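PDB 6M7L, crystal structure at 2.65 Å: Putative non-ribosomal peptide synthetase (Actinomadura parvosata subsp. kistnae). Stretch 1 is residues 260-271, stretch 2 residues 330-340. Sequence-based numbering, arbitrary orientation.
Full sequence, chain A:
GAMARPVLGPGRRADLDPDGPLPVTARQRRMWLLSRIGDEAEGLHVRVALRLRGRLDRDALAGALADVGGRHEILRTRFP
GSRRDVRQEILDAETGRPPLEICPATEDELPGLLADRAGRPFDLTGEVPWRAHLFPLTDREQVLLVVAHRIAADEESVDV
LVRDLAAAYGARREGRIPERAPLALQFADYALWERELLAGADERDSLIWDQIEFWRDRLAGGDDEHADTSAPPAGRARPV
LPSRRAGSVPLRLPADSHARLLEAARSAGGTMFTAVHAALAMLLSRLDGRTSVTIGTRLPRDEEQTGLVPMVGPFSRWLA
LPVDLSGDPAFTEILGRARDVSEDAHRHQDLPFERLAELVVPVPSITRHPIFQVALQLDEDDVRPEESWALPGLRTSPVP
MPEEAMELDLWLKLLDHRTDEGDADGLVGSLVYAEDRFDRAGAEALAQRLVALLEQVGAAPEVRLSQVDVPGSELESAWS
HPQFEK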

# COMPACT_ATOMS: atom_id res chain seq x y z
N ARG A 260 5.32 28.87 -9.46
CA ARG A 260 6.47 29.77 -9.54
C ARG A 260 7.63 29.26 -8.70
O ARG A 260 8.79 29.47 -9.07
CB ARG A 260 6.06 31.18 -9.10
CG ARG A 260 5.25 31.92 -10.15
CD ARG A 260 5.00 33.37 -9.74
NE ARG A 260 4.03 33.48 -8.66
CZ ARG A 260 2.72 33.48 -8.83
NH1 ARG A 260 2.20 33.37 -10.05
NH2 ARG A 260 1.91 33.59 -7.78
N LEU A 261 7.35 28.60 -7.57
CA LEU A 261 8.42 28.01 -6.77
C LEU A 261 9.03 26.81 -7.49
O LEU A 261 10.26 26.68 -7.57
CB LEU A 261 7.89 27.62 -5.40
CG LEU A 261 7.44 28.80 -4.53
CD1 LEU A 261 6.71 28.30 -3.31
CD2 LEU A 261 8.63 29.66 -4.15
N LEU A 262 8.18 25.92 -8.00
CA LEU A 262 8.67 24.81 -8.82
C LEU A 262 9.45 25.33 -10.02
O LEU A 262 10.45 24.73 -10.43
CB LEU A 262 7.49 23.95 -9.27
CG LEU A 262 7.74 22.89 -10.35
CD1 LEU A 262 8.80 21.89 -9.89
CD2 LEU A 262 6.45 22.18 -10.71
N GLU A 263 9.01 26.45 -10.59
CA GLU A 263 9.73 27.07 -11.69
C GLU A 263 11.12 27.54 -11.25
O GLU A 263 12.12 27.24 -11.91
CB GLU A 263 8.91 28.24 -12.23
CG GLU A 263 9.46 28.93 -13.46
CD GLU A 263 8.49 29.96 -14.00
OE1 GLU A 263 7.26 29.73 -13.91
OE2 GLU A 263 8.94 31.01 -14.51
N ALA A 264 11.18 28.25 -10.12
CA ALA A 264 12.47 28.71 -9.61
C ALA A 264 13.33 27.56 -9.13
O ALA A 264 14.56 27.61 -9.25
CB ALA A 264 12.26 29.72 -8.49
N ALA A 265 12.71 26.51 -8.58
CA ALA A 265 13.47 25.34 -8.15
C ALA A 265 14.18 24.69 -9.34
O ALA A 265 15.39 24.44 -9.29
CB ALA A 265 12.55 24.33 -7.46
N ARG A 266 13.44 24.42 -10.42
CA ARG A 266 14.04 23.88 -11.63
C ARG A 266 15.13 24.80 -12.16
O ARG A 266 16.16 24.33 -12.66
CB ARG A 266 12.98 23.66 -12.70
CG ARG A 266 12.02 22.50 -12.45
CD ARG A 266 10.85 22.60 -13.42
NE ARG A 266 9.91 21.49 -13.31
CZ ARG A 266 8.67 21.54 -13.78
NH1 ARG A 266 7.86 20.49 -13.65
NH2 ARG A 266 8.22 22.64 -14.37
N SER A 267 14.92 26.12 -12.07
CA SER A 267 15.88 27.07 -12.60
C SER A 267 17.26 26.91 -11.96
O SER A 267 18.28 27.15 -12.61
CB SER A 267 15.37 28.50 -12.40
OG SER A 267 16.39 29.45 -12.65
N ALA A 268 17.31 26.50 -10.69
CA ALA A 268 18.57 26.36 -9.97
C ALA A 268 18.96 24.90 -9.76
O ALA A 268 19.84 24.61 -8.94
CB ALA A 268 18.49 27.09 -8.63
N GLY A 269 18.34 23.97 -10.48
CA GLY A 269 18.65 22.57 -10.32
C GLY A 269 18.25 21.99 -8.98
O GLY A 269 18.91 21.08 -8.47
N GLY A 270 17.17 22.50 -8.39
CA GLY A 270 16.69 22.03 -7.11
C GLY A 270 15.30 21.44 -7.21
O GLY A 270 14.69 21.37 -8.28
N THR A 271 14.81 20.99 -6.06
CA THR A 271 13.49 20.39 -5.93
C THR A 271 12.54 21.36 -5.25
O THR A 271 12.94 22.44 -4.79
CB THR A 271 13.57 19.08 -5.14
OG1 THR A 271 14.01 19.35 -3.81
CG2 THR A 271 14.55 18.12 -5.81
N ALA A 330 19.78 36.65 -2.29
CA ALA A 330 18.44 36.63 -2.85
C ALA A 330 17.87 35.21 -2.77
O ALA A 330 18.58 34.24 -2.52
CB ALA A 330 18.45 37.13 -4.29
N PHE A 331 16.55 35.11 -2.99
CA PHE A 331 15.90 33.81 -2.91
C PHE A 331 16.53 32.80 -3.86
O PHE A 331 16.75 31.64 -3.49
CB PHE A 331 14.40 33.95 -3.21
CG PHE A 331 13.69 32.63 -3.32
CD1 PHE A 331 13.30 32.14 -4.55
CD2 PHE A 331 13.41 31.88 -2.19
CE1 PHE A 331 12.64 30.93 -4.66
CE2 PHE A 331 12.76 30.67 -2.28
CZ PHE A 331 12.37 30.20 -3.52
N THR A 332 16.85 33.23 -5.09
CA THR A 332 17.56 32.36 -6.01
C THR A 332 18.91 31.95 -5.44
O THR A 332 19.33 30.79 -5.57
CB THR A 332 17.74 33.05 -7.36
OG1 THR A 332 18.34 34.33 -7.17
CG2 THR A 332 16.41 33.21 -8.06
N GLU A 333 19.62 32.89 -4.80
CA GLU A 333 20.91 32.57 -4.22
C GLU A 333 20.77 31.69 -2.99
O GLU A 333 21.57 30.78 -2.77
CB GLU A 333 21.66 33.86 -3.88
CG GLU A 333 23.09 33.65 -3.43
CD GLU A 333 23.84 34.96 -3.27
OE1 GLU A 333 23.19 36.03 -3.39
OE2 GLU A 333 25.06 34.93 -3.02
N ILE A 334 19.74 31.94 -2.18
CA ILE A 334 19.47 31.08 -1.03
C ILE A 334 19.03 29.70 -1.49
O ILE A 334 19.39 28.68 -0.88
CB ILE A 334 18.43 31.73 -0.11
CG1 ILE A 334 18.96 33.07 0.42
CG2 ILE A 334 18.06 30.81 1.05
CD1 ILE A 334 17.96 33.86 1.22
N LEU A 335 18.26 29.64 -2.58
CA LEU A 335 17.89 28.35 -3.16
C LEU A 335 19.12 27.55 -3.56
O LEU A 335 19.13 26.32 -3.45
CB LEU A 335 16.97 28.58 -4.36
CG LEU A 335 15.98 27.48 -4.75
CD1 LEU A 335 14.82 28.08 -5.51
CD2 LEU A 335 16.66 26.40 -5.59
N GLY A 336 20.17 28.24 -4.01
CA GLY A 336 21.40 27.54 -4.34
C GLY A 336 22.11 27.01 -3.11
O GLY A 336 22.55 25.86 -3.08
N ARG A 337 22.22 27.84 -2.06
CA ARG A 337 22.83 27.39 -0.82
C ARG A 337 22.05 26.23 -0.22
O ARG A 337 22.65 25.27 0.30
CB ARG A 337 22.92 28.55 0.18
CG ARG A 337 23.39 29.86 -0.43
CD ARG A 337 24.61 30.41 0.29
NE ARG A 337 24.93 31.76 -0.15
CZ ARG A 337 24.74 32.85 0.59
NH1 ARG A 337 24.24 32.75 1.81
NH2 ARG A 337 25.06 34.05 0.10
N ALA A 338 20.72 26.29 -0.27
CA ALA A 338 19.91 25.18 0.20
C ALA A 338 20.16 23.92 -0.63
O ALA A 338 20.31 22.82 -0.08
CB ALA A 338 18.43 25.55 0.16
N ARG A 339 20.24 24.07 -1.96
CA ARG A 339 20.48 22.92 -2.82
C ARG A 339 21.85 22.31 -2.55
O ARG A 339 21.99 21.08 -2.52
CB ARG A 339 20.37 23.34 -4.28
CG ARG A 339 20.46 22.19 -5.27
CD ARG A 339 21.46 22.48 -6.38
NE ARG A 339 21.36 23.85 -6.88
CZ ARG A 339 22.32 24.77 -6.75
NH1 ARG A 339 23.45 24.46 -6.14
NH2 ARG A 339 22.14 25.99 -7.23
N ASP A 340 22.87 23.14 -2.33
CA ASP A 340 24.23 22.63 -2.19
C ASP A 340 24.41 21.88 -0.87
O ASP A 340 25.12 20.86 -0.83
CB ASP A 340 25.24 23.77 -2.29
CG ASP A 340 25.33 24.35 -3.68
OD1 ASP A 340 25.30 25.59 -3.82
OD2 ASP A 340 25.39 23.56 -4.65

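Two helices meet here, from parts of the chain far apart in sequence. Residues 260-267 are the last turns of one helix, and residues 331-340 begin another. Their axes cross at 63° and approach to 10.1 Å. The backbones draw closer beyond the end of the first helix: the CA atoms of A264 and T332 are 7.2 Å apart, those of A268 and G336 6.4 Å, and those of G270 and R339 5.8 Å.

The main polar link is made by R339. Its NE donates to A268 O at 2.7 Å, and its NH2 adds a weak hydrogen bond to A268 O at 3.2 Å. Both donors therefore converge on one carbonyl, which lies at the edge of the guanidinium, near its plane. The acceptor is well placed for this role. A268 is the first residue to leave helical geometry, and no backbone hydrogen bond within the stretch uses its O. The cationic side chain thus supplies the donors at the end of the helix. The remaining guanidinium nitrogen is also engaged: R339 NH1 forms a salt bridge with D340 OD2 at 2.6 Å.

The backbone around this site is bonded on its own side. A268 N donates to A265 O at 3.1 Å and weakly to A264 O at 3.3 Å. G269 N reaches R266 O at 3.1 Å. G270 N returns to A265 O at 2.8 Å, so A265 O accepts from two amides as the helix ends. G269 has a positive phi, which favours glycine. G270 lies close to the second helix, and a CB there would come within 3.3 Å of L335 CD2, a tight fit.

The rest of the contact is apolar. L335 points toward the first stretch, with A268 CB 3.6 Å from L335 CD2 and A264 CB 4.3 Å from L335 CD1. One turn earlier, F331 extends the patch. A264 CB lies at the edge of its ring, 4.0 Å from F331 CE1, and L261 CD2 is 3.8 Å from F331 CZ. Beside A264, L335 also reaches the backbone, its CD1 3.8 Å from A264 O; F331 meets the side chains of A264 and L261.

Away from the contact, the second helix carries another charged pair. R337 NH2 and E333 OE2 form a salt bridge at 3.2 Å, with a weak hydrogen bond. In the helix backbone, L335 N donates to F331 O at 2.7 Å and R339 N to L335 O at 2.9 Å, holding the three contacting side chains at successive turns.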